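Local coordinates for serine acetyltransferase (Entamoeba histolytica, PDB 3Q1X), which probably catalyses the transfer of an acetyl group to the hydroxyl of L-serine, a step in cysteine biosynthesis, and binds L-serine, at residues G187-I192 with T220-T225; V202-M207 with A236-N241; P47-K52 with L122-Y127; D106-Y111 with K173-I178. All coordinates share one frame; numbering follows the deposited sequence.

Contact 1. Residues G187-I192 with T220-T225. With SER (serine), chain B.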
loop_
_atom_site.group_PDB
_atom_site.type_symbol
_atom_site.label_atom_id
_atom_site.label_comp_id
_atom_site.label_asym_id
_atom_site.label_seq_id
_atom_site.Cartn_x
_atom_site.Cartn_y
_atom_site.Cartn_z
ATOM N N GLY A 187 -16.537 5.382 -0.785
ATOM C CA GLY A 187 -17.472 4.392 -1.327
ATOM C C GLY A 187 -18.208 4.731 -2.612
ATOM O O GLY A 187 -18.213 5.880 -3.094
ATOM N N GLU A 188 -18.850 3.702 -3.157
ATOM C CA GLU A 188 -19.553 3.761 -4.432
ATOM C C GLU A 188 -20.568 4.901 -4.552
ATOM O O GLU A 188 -20.768 5.448 -5.630
ATOM C CB GLU A 188 -20.251 2.422 -4.678
ATOM C CG GLU A 188 -21.015 2.339 -6.007
ATOM C CD GLU A 188 -21.464 0.925 -6.342
ATOM O OE1 GLU A 188 -21.765 0.652 -7.524
ATOM O OE2 GLU A 188 -21.506 0.082 -5.430
ATOM N N THR A 189 -21.231 5.232 -3.449
ATOM C CA THR A 189 -22.303 6.218 -3.499
ATOM C C THR A 189 -21.951 7.476 -2.714
ATOM O O THR A 189 -22.821 8.294 -2.403
ATOM C CB THR A 189 -23.659 5.632 -3.027
ATOM O OG1 THR A 189 -23.612 5.373 -1.621
ATOM C CG2 THR A 189 -23.974 4.337 -3.772
ATOM N N ALA A 190 -20.667 7.633 -2.407
ATOM C CA ALA A 190 -20.189 8.856 -1.770
ATOM C C ALA A 190 -20.317 10.034 -2.731
ATOM O O ALA A 190 -20.097 9.893 -3.930
ATOM C CB ALA A 190 -18.754 8.691 -1.303
ATOM N N ILE A 191 -20.704 11.189 -2.206
ATOM C CA ILE A 191 -20.768 12.420 -2.996
ATOM C C ILE A 191 -19.948 13.470 -2.257
ATOM O O ILE A 191 -20.170 13.709 -1.072
ATOM C CB ILE A 191 -22.236 12.911 -3.186
ATOM C CG1 ILE A 191 -23.079 11.847 -3.913
ATOM C CG2 ILE A 191 -22.279 14.300 -3.858
ATOM C CD1 ILE A 191 -23.191 11.988 -5.422
ATOM N N ILE A 192 -19.005 14.096 -2.958
ATOM C CA ILE A 192 -18.081 15.034 -2.332
ATOM C C ILE A 192 -18.059 16.344 -3.111
ATOM O O ILE A 192 -17.863 16.348 -4.323
ATOM C CB ILE A 192 -16.640 14.454 -2.265
ATOM C CG1 ILE A 192 -16.614 13.172 -1.431
ATOM C CG2 ILE A 192 -15.661 15.487 -1.722
ATOM C CD1 ILE A 192 -15.294 12.401 -1.531
ATOM N N THR A 220 -27.716 0.930 -3.791
ATOM C CA THR A 220 -28.432 2.008 -3.086
ATOM C C THR A 220 -27.502 2.993 -2.388
ATOM O O THR A 220 -26.384 2.648 -2.000
ATOM C CB THR A 220 -29.511 1.527 -2.077
ATOM O OG1 THR A 220 -28.893 1.095 -0.854
ATOM C CG2 THR A 220 -30.402 0.430 -2.685
ATOM N N LYS A 221 -27.994 4.220 -2.228
ATOM C CA LYS A 221 -27.259 5.286 -1.557
ATOM C C LYS A 221 -27.042 4.911 -0.092
ATOM O O LYS A 221 -27.999 4.735 0.673
ATOM C CB LYS A 221 -28.026 6.607 -1.720
ATOM C CG LYS A 221 -27.515 7.801 -0.932
ATOM C CD LYS A 221 -26.068 8.147 -1.240
ATOM C CE LYS A 221 -25.768 9.587 -0.828
ATOM N NZ LYS A 221 -24.310 9.873 -0.790
ATOM N N ARG A 222 -25.773 4.778 0.290
ATOM C CA ARG A 222 -25.414 4.207 1.592
ATOM C C ARG A 222 -24.104 4.773 2.146
ATOM O O ARG A 222 -23.639 4.348 3.208
ATOM C CB ARG A 222 -25.327 2.675 1.495
ATOM C CG ARG A 222 -24.201 2.188 0.584
ATOM C CD ARG A 222 -24.474 0.800 0.042
ATOM N NE ARG A 222 -23.331 0.285 -0.713
ATOM C CZ ARG A 222 -23.160 0.425 -2.022
ATOM N NH1 ARG A 222 -24.051 1.084 -2.761
ATOM N NH2 ARG A 222 -22.079 -0.097 -2.596
ATOM N N HIS A 223 -23.518 5.716 1.411
ATOM C CA HIS A 223 -22.266 6.364 1.794
ATOM C C HIS A 223 -22.524 7.872 1.969
ATOM O O HIS A 223 -23.532 8.388 1.468
ATOM C CB HIS A 223 -21.174 6.103 0.740
ATOM C CG HIS A 223 -20.965 4.654 0.412
ATOM N ND1 HIS A 223 -20.472 3.742 1.322
ATOM C CD2 HIS A 223 -21.152 3.968 -0.740
ATOM C CE1 HIS A 223 -20.383 2.552 0.749
ATOM N NE2 HIS A 223 -20.792 2.662 -0.501
ATOM N N PRO A 224 -21.625 8.587 2.677
ATOM C CA PRO A 224 -21.895 9.992 3.001
ATOM C C PRO A 224 -21.993 10.942 1.811
ATOM O O PRO A 224 -21.443 10.680 0.740
ATOM C CB PRO A 224 -20.691 10.388 3.868
ATOM C CG PRO A 224 -20.193 9.105 4.438
ATOM C CD PRO A 224 -20.402 8.104 3.348
ATOM N N THR A 225 -22.711 12.040 2.018
ATOM C CA THR A 225 -22.678 13.184 1.124
ATOM C C THR A 225 -21.983 14.297 1.890
ATOM O O THR A 225 -22.314 14.577 3.049
ATOM C CB THR A 225 -24.093 13.617 0.688
ATOM O OG1 THR A 225 -24.708 12.559 -0.055
ATOM C CG2 THR A 225 -24.050 14.885 -0.163
HETATM N N SER B . -17.948 -2.129 0.299
HETATM C CA SER B . -19.051 -1.702 1.213
HETATM C C SER B . -20.131 -0.960 0.439
HETATM O O SER B . -19.995 -0.712 -0.757
HETATM C CB SER B . -18.503 -0.819 2.337
HETATM O OG SER B . -18.000 0.409 1.826
HETATM O OXT SER B . -21.158 -0.594 0.997
#
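Arg222 reaches Glu188 because its CG stands between the backbone N and the carbonyl carbon (chi1 65°) and the chain then runs extended as far as NE; Thr189 sets OG1 in the same kind of position (chi1 69°), turned to the facing loop. The guanidinium works along its rim. NH2 of Arg222 forms an almost straight salt bridge to Glu188 OE2 (2.9 Å, 174°), received on the anti side of a carboxylate turned steeply against the guanidinium plane, while Glu188 OE1 is held by Tyr143. The bound serine takes a two-pronged grip, its OXT on Arg222 NE at 2.9 Å and its O on NH2 at 2.8 Å, and NH1 donates to Thr220 O, which fixes the rotation of the group. Asp114 and Asp179 of the second subunit also bond this serine. These loops belong to a left-handed parallel beta-helix of the hexapeptide-repeat family: Ile191 and Thr225 form a parallel bridge between neighbouring coils, with Ile191 N bonded to Pro224 O. Thr189 OG1 accepts from Arg222 N at 2.9 Å and, weakly, from His223 N. The His223 ring is sandwiched between Arg222 CG on one face and Gly187 CA on the other, the latter 3.7 Å from the ring centroid; His223 CE1 lies 3.2 Å from serine OXT. Lys221 NZ meets Thr189 O at 2.7 Å and also bonds His223 O and Thr225 OG1.

Contact 2. Residues V202-M207 with A236-N241. With SER (serine), chain B.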
loop_
_atom_site.group_PDB
_atom_site.type_symbol
_atom_site.label_atom_id
_atom_site.label_comp_id
_atom_site.label_asym_id
_atom_site.label_seq_id
_atom_site.Cartn_x
_atom_site.Cartn_y
_atom_site.Cartn_z
ATOM N N VAL A 202 -8.836 8.139 6.312
ATOM C CA VAL A 202 -10.207 8.649 6.337
ATOM C C VAL A 202 -11.128 7.737 5.559
ATOM O O VAL A 202 -10.842 7.392 4.409
ATOM C CB VAL A 202 -10.293 10.080 5.780
ATOM C CG1 VAL A 202 -11.729 10.430 5.350
ATOM C CG2 VAL A 202 -9.771 11.062 6.805
ATOM N N THR A 203 -12.228 7.346 6.189
ATOM C CA THR A 203 -13.292 6.629 5.489
ATOM C C THR A 203 -14.508 7.515 5.249
ATOM O O THR A 203 -15.042 8.126 6.181
ATOM C CB THR A 203 -13.712 5.337 6.222
ATOM O OG1 THR A 203 -12.595 4.432 6.267
ATOM C CG2 THR A 203 -14.881 4.661 5.500
ATOM N N LEU A 204 -14.917 7.585 3.985
ATOM C CA LEU A 204 -16.214 8.121 3.592
ATOM C C LEU A 204 -16.962 6.942 3.009
ATOM O O LEU A 204 -16.916 6.703 1.807
ATOM C CB LEU A 204 -16.071 9.232 2.549
ATOM C CG LEU A 204 -15.589 10.593 3.054
ATOM C CD1 LEU A 204 -15.331 11.522 1.891
ATOM C CD2 LEU A 204 -16.607 11.218 4.013
ATOM N N GLY A 205 -17.615 6.180 3.879
ATOM C CA GLY A 205 -18.096 4.865 3.487
ATOM C C GLY A 205 -19.221 4.300 4.316
ATOM O O GLY A 205 -20.105 5.029 4.761
ATOM N N ALA A 206 -19.182 2.982 4.496
ATOM C CA ALA A 206 -20.221 2.257 5.202
ATOM C C ALA A 206 -19.657 0.995 5.842
ATOM O O ALA A 206 -18.625 0.480 5.408
ATOM C CB ALA A 206 -21.363 1.903 4.240
ATOM N N MET A 207 -20.343 0.518 6.878
ATOM C CA MET A 207 -20.063 -0.777 7.493
ATOM C C MET A 207 -21.312 -1.621 7.459
ATOM O O MET A 207 -22.416 -1.098 7.596
ATOM C CB MET A 207 -19.691 -0.613 8.956
ATOM C CG MET A 207 -18.386 0.039 9.216
ATOM S SD MET A 207 -18.068 -0.107 10.970
ATOM C CE MET A 207 -19.455 0.763 11.716
ATOM N N ALA A 236 -10.463 9.782 10.701
ATOM C CA ALA A 236 -11.905 10.003 10.830
ATOM C C ALA A 236 -12.691 8.973 10.023
ATOM O O ALA A 236 -12.354 8.692 8.866
ATOM C CB ALA A 236 -12.270 11.424 10.418
ATOM N N LYS A 237 -13.711 8.388 10.652
ATOM C CA LYS A 237 -14.562 7.383 10.012
ATOM C C LYS A 237 -15.977 7.927 9.881
ATOM O O LYS A 237 -16.733 7.969 10.857
ATOM C CB LYS A 237 -14.568 6.051 10.787
ATOM C CG LYS A 237 -13.187 5.433 11.095
ATOM C CD LYS A 237 -12.306 5.346 9.852
ATOM C CE LYS A 237 -10.973 4.638 10.134
ATOM N NZ LYS A 237 -10.173 5.231 11.241
ATOM N N VAL A 238 -16.326 8.332 8.668
ATOM C CA VAL A 238 -17.631 8.927 8.389
ATOM C C VAL A 238 -18.460 7.887 7.654
ATOM O O VAL A 238 -18.150 7.523 6.514
ATOM C CB VAL A 238 -17.492 10.228 7.565
ATOM C CG1 VAL A 238 -18.839 10.933 7.426
ATOM C CG2 VAL A 238 -16.474 11.157 8.217
ATOM N N LEU A 239 -19.498 7.383 8.319
ATOM C CA LEU A 239 -20.177 6.190 7.839
ATOM C C LEU A 239 -21.681 6.347 7.679
ATOM O O LEU A 239 -22.345 6.980 8.501
ATOM C CB LEU A 239 -19.861 4.988 8.742
ATOM C CG LEU A 239 -18.378 4.656 8.984
ATOM C CD1 LEU A 239 -18.238 3.576 10.020
ATOM C CD2 LEU A 239 -17.648 4.238 7.705
ATOM N N GLY A 240 -22.206 5.755 6.612
ATOM C CA GLY A 240 -23.646 5.689 6.394
ATOM C C GLY A 240 -24.165 6.741 5.437
ATOM O O GLY A 240 -23.428 7.644 5.017
ATOM N N ASN A 241 -25.445 6.617 5.094
ATOM C CA ASN A 241 -26.114 7.571 4.222
ATOM C C ASN A 241 -26.440 8.833 5.019
ATOM O O ASN A 241 -27.593 9.082 5.385
ATOM C CB ASN A 241 -27.384 6.949 3.621
ATOM C CG ASN A 241 -28.119 7.900 2.678
ATOM O OD1 ASN A 241 -27.577 8.924 2.246
ATOM N ND2 ASN A 241 -29.368 7.563 2.361
HETATM N N SER B . -17.948 -2.129 0.299
HETATM C CA SER B . -19.051 -1.702 1.213
HETATM C C SER B . -20.131 -0.960 0.439
HETATM O O SER B . -19.995 -0.712 -0.757
HETATM C CB SER B . -18.503 -0.819 2.337
HETATM O OG SER B . -18.000 0.409 1.826
HETATM O OXT SER B . -21.158 -0.594 0.997
#
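Leu239 lays its two methyls against Thr203 and Met207 of the neighbouring segment, and its side chain can be traced outward atom by atom. CB sits beside the carbonyl of the strand alongside, 4.0 Å from Gly205 O. With CG anti to its own carbonyl carbon (chi1 -54°), the fork then opens over the partner strand. The CD2 branch lies 3.6 Å from Thr203 CG2 and 3.7 Å from Gly205 C. The CD1 branch meets Met207, whose bent tip brings CE to within 3.5 Å of Leu239 CD1. The strands run parallel, tied by Thr203 N to Ala236 O at 3.0 Å, Val238 N to Thr203 O at 2.8 Å, Gly205 N to Val238 O and Gly240 N to Gly205 O. On the inner face Leu204 and Val238 lie side by side, CD2 of the first 3.8 Å from CB of the second. The outer face meets the second subunit: Thr203 OG1 bonds Gln200 of the second subunit, and Leu239 packs on Ala252 of that subunit. Just past the strand, Ala206 O lies 3.3 Å from CB of the bound serine, so this coil-on-coil stacking, as in the left-handed parallel beta-helix of the hexapeptide-repeat family, leads directly into the serine pocket.

Contact 3. Residues P47-K52 with L122-Y127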
loop_
_atom_site.group_PDB
_atom_site.type_symbol
_atom_site.label_atom_id
_atom_site.label_comp_id
_atom_site.label_asym_id
_atom_site.label_seq_id
_atom_site.Cartn_x
_atom_site.Cartn_y
_atom_site.Cartn_z
ATOM N N PRO A 47 2.215 16.389 -20.310
ATOM C CA PRO A 47 3.332 15.864 -21.103
ATOM C C PRO A 47 4.717 16.409 -20.730
ATOM O O PRO A 47 5.695 15.692 -20.884
ATOM C CB PRO A 47 2.976 16.278 -22.534
ATOM C CG PRO A 47 1.965 17.367 -22.395
ATOM C CD PRO A 47 1.197 17.023 -21.169
ATOM N N ASP A 48 4.795 17.648 -20.252
ATOM C CA ASP A 48 6.081 18.266 -19.873
ATOM C C ASP A 48 6.803 17.496 -18.778
ATOM O O ASP A 48 8.023 17.602 -18.618
ATOM C CB ASP A 48 5.877 19.698 -19.380
ATOM C CG ASP A 48 5.714 20.694 -20.505
ATOM O OD1 ASP A 48 5.955 20.337 -21.678
ATOM O OD2 ASP A 48 5.352 21.841 -20.200
ATOM N N PHE A 49 6.038 16.727 -18.017
ATOM C CA PHE A 49 6.572 16.086 -16.827
ATOM C C PHE A 49 6.829 14.612 -17.040
ATOM O O PHE A 49 7.483 13.972 -16.219
ATOM C CB PHE A 49 5.625 16.326 -15.649
ATOM C CG PHE A 49 5.358 17.779 -15.400
ATOM C CD1 PHE A 49 6.246 18.541 -14.652
ATOM C CD2 PHE A 49 4.228 18.397 -15.937
ATOM C CE1 PHE A 49 6.010 19.890 -14.435
ATOM C CE2 PHE A 49 3.990 19.748 -15.722
ATOM C CZ PHE A 49 4.877 20.494 -14.968
ATOM N N PHE A 50 6.329 14.083 -18.154
ATOM C CA PHE A 50 6.414 12.654 -18.423
ATOM C C PHE A 50 6.898 12.310 -19.824
ATOM O O PHE A 50 7.022 11.131 -20.159
ATOM C CB PHE A 50 5.081 11.981 -18.088
ATOM C CG PHE A 50 4.686 12.157 -16.659
ATOM C CD1 PHE A 50 5.343 11.441 -15.659
ATOM C CD2 PHE A 50 3.707 13.075 -16.300
ATOM C CE1 PHE A 50 5.002 11.610 -14.321
ATOM C CE2 PHE A 50 3.357 13.250 -14.965
ATOM C CZ PHE A 50 4.010 12.512 -13.976
ATOM N N MET A 51 7.177 13.341 -20.628
ATOM C CA MET A 51 7.810 13.170 -21.947
ATOM C C MET A 51 9.068 14.032 -22.099
ATOM O O MET A 51 9.172 15.111 -21.504
ATOM C CB MET A 51 6.844 13.540 -23.092
ATOM C CG MET A 51 5.385 13.107 -22.943
ATOM S SD MET A 51 4.448 13.351 -24.477
ATOM C CE MET A 51 5.113 11.996 -25.436
ATOM N N LYS A 52 10.005 13.568 -22.925
ATOM C CA LYS A 52 11.123 14.398 -23.376
ATOM C C LYS A 52 10.567 15.567 -24.193
ATOM O O LYS A 52 9.760 15.357 -25.102
ATOM C CB LYS A 52 12.097 13.579 -24.208
ATOM N N LEU A 122 6.181 18.826 -8.476
ATOM C CA LEU A 122 6.389 17.657 -7.599
ATOM C C LEU A 122 5.090 16.905 -7.311
ATOM O O LEU A 122 5.083 15.672 -7.164
ATOM C CB LEU A 122 7.053 18.058 -6.276
ATOM C CG LEU A 122 7.597 16.854 -5.495
ATOM C CD1 LEU A 122 8.692 16.134 -6.304
ATOM C CD2 LEU A 122 8.116 17.291 -4.152
ATOM N N ILE A 123 3.994 17.658 -7.230
ATOM C CA ILE A 123 2.668 17.086 -7.049
ATOM C C ILE A 123 2.286 16.244 -8.256
ATOM O O ILE A 123 1.853 15.092 -8.116
ATOM C CB ILE A 123 1.617 18.196 -6.773
ATOM C CG1 ILE A 123 2.093 19.084 -5.614
ATOM C CG2 ILE A 123 0.256 17.575 -6.465
ATOM C CD1 ILE A 123 1.147 20.231 -5.250
ATOM N N ILE A 124 2.490 16.827 -9.435
ATOM C CA ILE A 124 2.285 16.163 -10.710
ATOM C C ILE A 124 3.129 14.899 -10.826
ATOM O O ILE A 124 2.626 13.857 -11.220
ATOM C CB ILE A 124 2.591 17.118 -11.882
ATOM C CG1 ILE A 124 1.578 18.275 -11.858
ATOM C CG2 ILE A 124 2.635 16.346 -13.213
ATOM C CD1 ILE A 124 1.827 19.392 -12.844
ATOM N N ARG A 125 4.401 15.001 -10.459
ATOM C CA ARG A 125 5.326 13.894 -10.644
ATOM C C ARG A 125 5.069 12.719 -9.711
ATOM O O ARG A 125 5.209 11.575 -10.121
ATOM C CB ARG A 125 6.770 14.372 -10.485
ATOM C CG ARG A 125 7.292 15.180 -11.660
ATOM C CD ARG A 125 7.683 14.286 -12.817
ATOM N NE ARG A 125 8.712 13.331 -12.423
ATOM C CZ ARG A 125 9.129 12.314 -13.169
ATOM N NH1 ARG A 125 8.585 12.084 -14.363
ATOM N NH2 ARG A 125 10.085 11.515 -12.707
ATOM N N CYS A 126 4.698 12.981 -8.457
ATOM C CA CYS A 126 4.748 11.895 -7.471
ATOM C C CYS A 126 3.781 11.948 -6.292
ATOM O O CYS A 126 3.846 11.074 -5.442
ATOM C CB CYS A 126 6.172 11.759 -6.922
ATOM S SG CYS A 126 6.585 13.013 -5.702
ATOM N N TYR A 127 2.896 12.941 -6.219
ATOM C CA TYR A 127 1.944 12.968 -5.089
ATOM C C TYR A 127 0.872 11.889 -5.286
ATOM O O TYR A 127 0.172 11.899 -6.297
ATOM C CB TYR A 127 1.301 14.342 -4.918
ATOM C CG TYR A 127 2.034 15.273 -3.957
ATOM C CD1 TYR A 127 1.322 15.978 -2.984
ATOM C CD2 TYR A 127 3.423 15.434 -4.006
ATOM C CE1 TYR A 127 1.964 16.822 -2.098
ATOM C CE2 TYR A 127 4.085 16.294 -3.118
ATOM C CZ TYR A 127 3.344 16.974 -2.158
ATOM O OH TYR A 127 3.971 17.828 -1.271
#
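Phe49 and Phe50 receive Ile124 between them, and the apolar contacts come first. CD1 of Ile124 sits over one face of the Phe49 ring, a CH-pi contact 4.0 Å from the centroid and 28° off the normal. The other branch, CG2, turns to both rings, reaching Phe50 CE2 at 3.6 Å and Phe49 CD2 at 3.8 Å. Phe50 itself comes in edge-on: its CZ lies 3.4 Å from Ile124 O, which is near the ring plane. Polar contact is left to Arg125. Its chain folds at chi2 and chi3 (-78° and -59°), curling back so that NH1 donates to Phe49 O at 2.9 Å; NH1 lies nearly in line with the carbonyl, but the bond is bent at the hydrogen. The same NH1 passes 3.6 Å from Phe50 CD1, ring and guanidinium only moderately inclined to each other. Further bonds grip the buried guanidinium: NH2 meets Pro30 O and forms a salt bridge with Glu153 of the third subunit, and NE binds Tyr79 of that subunit. The short, weakly bonded helix 47-50 thus packs against helix 120-126, with Phe50 also touching helix 36-45, while Ile123 and Ile124 of helix 120-126 pack on helix 82-113.

Contact 4. Residues D106-Y111 with K173-I178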
loop_
_atom_site.group_PDB
_atom_site.type_symbol
_atom_site.label_atom_id
_atom_site.label_comp_id
_atom_site.label_asym_id
_atom_site.label_seq_id
_atom_site.Cartn_x
_atom_site.Cartn_y
_atom_site.Cartn_z
ATOM N N ASP A 106 -7.543 20.546 -8.879
ATOM C CA ASP A 106 -7.035 19.610 -7.867
ATOM C C ASP A 106 -5.575 19.908 -7.496
ATOM O O ASP A 106 -5.183 19.824 -6.323
ATOM C CB ASP A 106 -7.173 18.159 -8.345
ATOM C CG ASP A 106 -8.606 17.790 -8.701
ATOM O OD1 ASP A 106 -9.554 18.265 -8.034
ATOM O OD2 ASP A 106 -8.795 17.022 -9.660
ATOM N N LEU A 107 -4.768 20.250 -8.494
ATOM C CA LEU A 107 -3.370 20.614 -8.250
ATOM C C LEU A 107 -3.247 21.889 -7.434
ATOM O O LEU A 107 -2.485 21.943 -6.468
ATOM C CB LEU A 107 -2.604 20.748 -9.559
ATOM C CG LEU A 107 -2.279 19.471 -10.310
ATOM C CD1 LEU A 107 -1.851 19.834 -11.701
ATOM C CD2 LEU A 107 -1.177 18.657 -9.613
ATOM N N ILE A 108 -4.012 22.905 -7.819
ATOM C CA ILE A 108 -4.100 24.154 -7.057
ATOM C C ILE A 108 -4.441 23.880 -5.592
ATOM O O ILE A 108 -3.783 24.408 -4.685
ATOM C CB ILE A 108 -5.135 25.111 -7.686
ATOM C CG1 ILE A 108 -4.642 25.547 -9.070
ATOM C CG2 ILE A 108 -5.365 26.325 -6.783
ATOM C CD1 ILE A 108 -5.699 26.167 -9.963
ATOM N N ALA A 109 -5.438 23.020 -5.372
ATOM C CA ALA A 109 -5.863 22.630 -4.030
ATOM C C ALA A 109 -4.753 21.899 -3.271
ATOM O O ALA A 109 -4.553 22.128 -2.076
ATOM C CB ALA A 109 -7.115 21.758 -4.100
ATOM N N ALA A 110 -4.038 21.022 -3.968
ATOM C CA ALA A 110 -2.929 20.276 -3.369
ATOM C C ALA A 110 -1.839 21.227 -2.888
ATOM O O ALA A 110 -1.401 21.149 -1.744
ATOM C CB ALA A 110 -2.362 19.278 -4.362
ATOM N N TYR A 111 -1.404 22.131 -3.757
ATOM C CA TYR A 111 -0.355 23.064 -3.376
ATOM C C TYR A 111 -0.831 23.982 -2.243
ATOM O O TYR A 111 -0.101 24.207 -1.271
ATOM C CB TYR A 111 0.137 23.861 -4.584
ATOM C CG TYR A 111 1.264 24.803 -4.245
ATOM C CD1 TYR A 111 2.599 24.381 -4.285
ATOM C CD2 TYR A 111 0.999 26.119 -3.871
ATOM C CE1 TYR A 111 3.644 25.259 -3.960
ATOM C CE2 TYR A 111 2.033 27.000 -3.550
ATOM C CZ TYR A 111 3.344 26.571 -3.592
ATOM O OH TYR A 111 4.345 27.459 -3.263
ATOM N N LYS A 173 -16.247 16.579 -6.772
ATOM C CA LYS A 173 -16.050 17.857 -7.441
ATOM C C LYS A 173 -14.578 18.279 -7.433
ATOM O O LYS A 173 -13.724 17.530 -6.956
ATOM C CB LYS A 173 -16.957 18.932 -6.834
ATOM C CG LYS A 173 -18.445 18.644 -7.066
ATOM C CD LYS A 173 -19.310 19.866 -6.811
ATOM C CE LYS A 173 -20.758 19.598 -7.203
ATOM N NZ LYS A 173 -21.721 20.134 -6.187
ATOM N N GLY A 174 -14.293 19.462 -7.981
ATOM C CA GLY A 174 -12.921 19.940 -8.155
ATOM C C GLY A 174 -12.250 20.490 -6.912
ATOM O O GLY A 174 -12.820 20.473 -5.824
ATOM N N HIS A 175 -11.038 21.006 -7.096
ATOM C CA HIS A 175 -10.181 21.453 -5.999
ATOM C C HIS A 175 -10.098 20.396 -4.897
ATOM O O HIS A 175 -10.198 20.708 -3.708
ATOM C CB HIS A 175 -10.662 22.801 -5.429
ATOM C CG HIS A 175 -10.641 23.923 -6.419
ATOM N ND1 HIS A 175 -9.566 24.775 -6.559
ATOM C CD2 HIS A 175 -11.567 24.338 -7.314
ATOM C CE1 HIS A 175 -9.832 25.667 -7.496
ATOM N NE2 HIS A 175 -11.038 25.421 -7.973
ATOM N N PHE A 176 -9.920 19.148 -5.314
ATOM C CA PHE A 176 -9.922 18.014 -4.417
ATOM C C PHE A 176 -8.490 17.640 -4.051
ATOM O O PHE A 176 -7.607 17.593 -4.913
ATOM C CB PHE A 176 -10.651 16.833 -5.070
ATOM C CG PHE A 176 -10.766 15.619 -4.192
ATOM C CD1 PHE A 176 -11.395 15.686 -2.954
ATOM C CD2 PHE A 176 -10.244 14.408 -4.607
ATOM C CE1 PHE A 176 -11.495 14.552 -2.137
ATOM C CE2 PHE A 176 -10.345 13.260 -3.802
ATOM C CZ PHE A 176 -10.972 13.337 -2.561
ATOM N N PHE A 177 -8.262 17.382 -2.768
ATOM C CA PHE A 177 -6.927 17.012 -2.288
ATOM C C PHE A 177 -6.955 15.941 -1.210
ATOM O O PHE A 177 -7.566 16.123 -0.154
ATOM C CB PHE A 177 -6.181 18.251 -1.787
ATOM C CG PHE A 177 -4.780 17.976 -1.268
ATOM C CD1 PHE A 177 -3.881 17.170 -1.976
ATOM C CD2 PHE A 177 -4.344 18.582 -0.093
ATOM C CE1 PHE A 177 -2.584 16.942 -1.494
ATOM C CE2 PHE A 177 -3.048 18.371 0.396
ATOM C CZ PHE A 177 -2.168 17.546 -0.304
ATOM N N ILE A 178 -6.288 14.821 -1.489
ATOM C CA ILE A 178 -5.987 13.812 -0.487
ATOM C C ILE A 178 -4.494 13.928 -0.147
ATOM O O ILE A 178 -3.644 13.686 -0.994
ATOM C CB ILE A 178 -6.301 12.370 -0.975
ATOM C CG1 ILE A 178 -7.796 12.199 -1.265
ATOM C CG2 ILE A 178 -5.834 11.352 0.053
ATOM C CD1 ILE A 178 -8.116 11.069 -2.220
HETATM O O HOH W 1 -5.163 17.011 -5.556
#
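Asp106 and Phe176 are joined by a hydrogen bond between side chain and backbone. With CG of Asp106 anti to its carbonyl carbon (chi1 -57°), OD1 accepts from Phe176 N at 2.9 Å along a nearly straight line (167°), on the anti side of the carboxylate. The other oxygen, OD2, forms a salt bridge with Arg137 of helix 128-144, which would be expected to stabilise the acid's negative charge. Packing is close along the next turn of the helix. Ala109 CB presses to 3.3 Å from His175 O, and Ala110 covers one face of the Phe177 ring, its CA 3.6 Å from the centroid and its CB 3.5 Å from CD1. In Phe177, CG anti to the backbone N carries the ring out alongside Ala110. A water bridges the backbone, donating to Asp106 O and to Phe176 O at 2.6 Å. Here helix 82-113 of the helical region lies against an early coil of the left-handed beta-helix: strand 177-178 is the outermost strand of its sheet within the chain, bonded through Phe177 to Cys196 and Ile198. The packing thins toward solvent at exposed Ile108 and partly exposed His175. Ile108 only skirts the His175 side chain; His175 touches the helix through its CB, 3.9 Å from Ala109 CB, while its ring stacks on Trp195.

Overall arrangement
Contacts 1 and 2 stack coils of the same beta-helix, share the bound serine and the second subunit, and touch each other through Gly187 N and Leu204 O. Contact 2 is buried and bonded mostly by backbone, with apolar side chains around it; contact 1, partly buried, is richer in charge, where the carboxylate of the ligand is bound. Contact 3, on the other side of the chain's centre about 31 Å from contact 1 between centres, joins helices through aromatic and aliphatic groups and one arginine-to-carbonyl hydrogen bond. Contact 4, also buried, joins the helical part to the beta-helix: its helix meets contact 3 through Leu107 and Ile123, while its loop reaches contact 1 at Lys173 and Ile192.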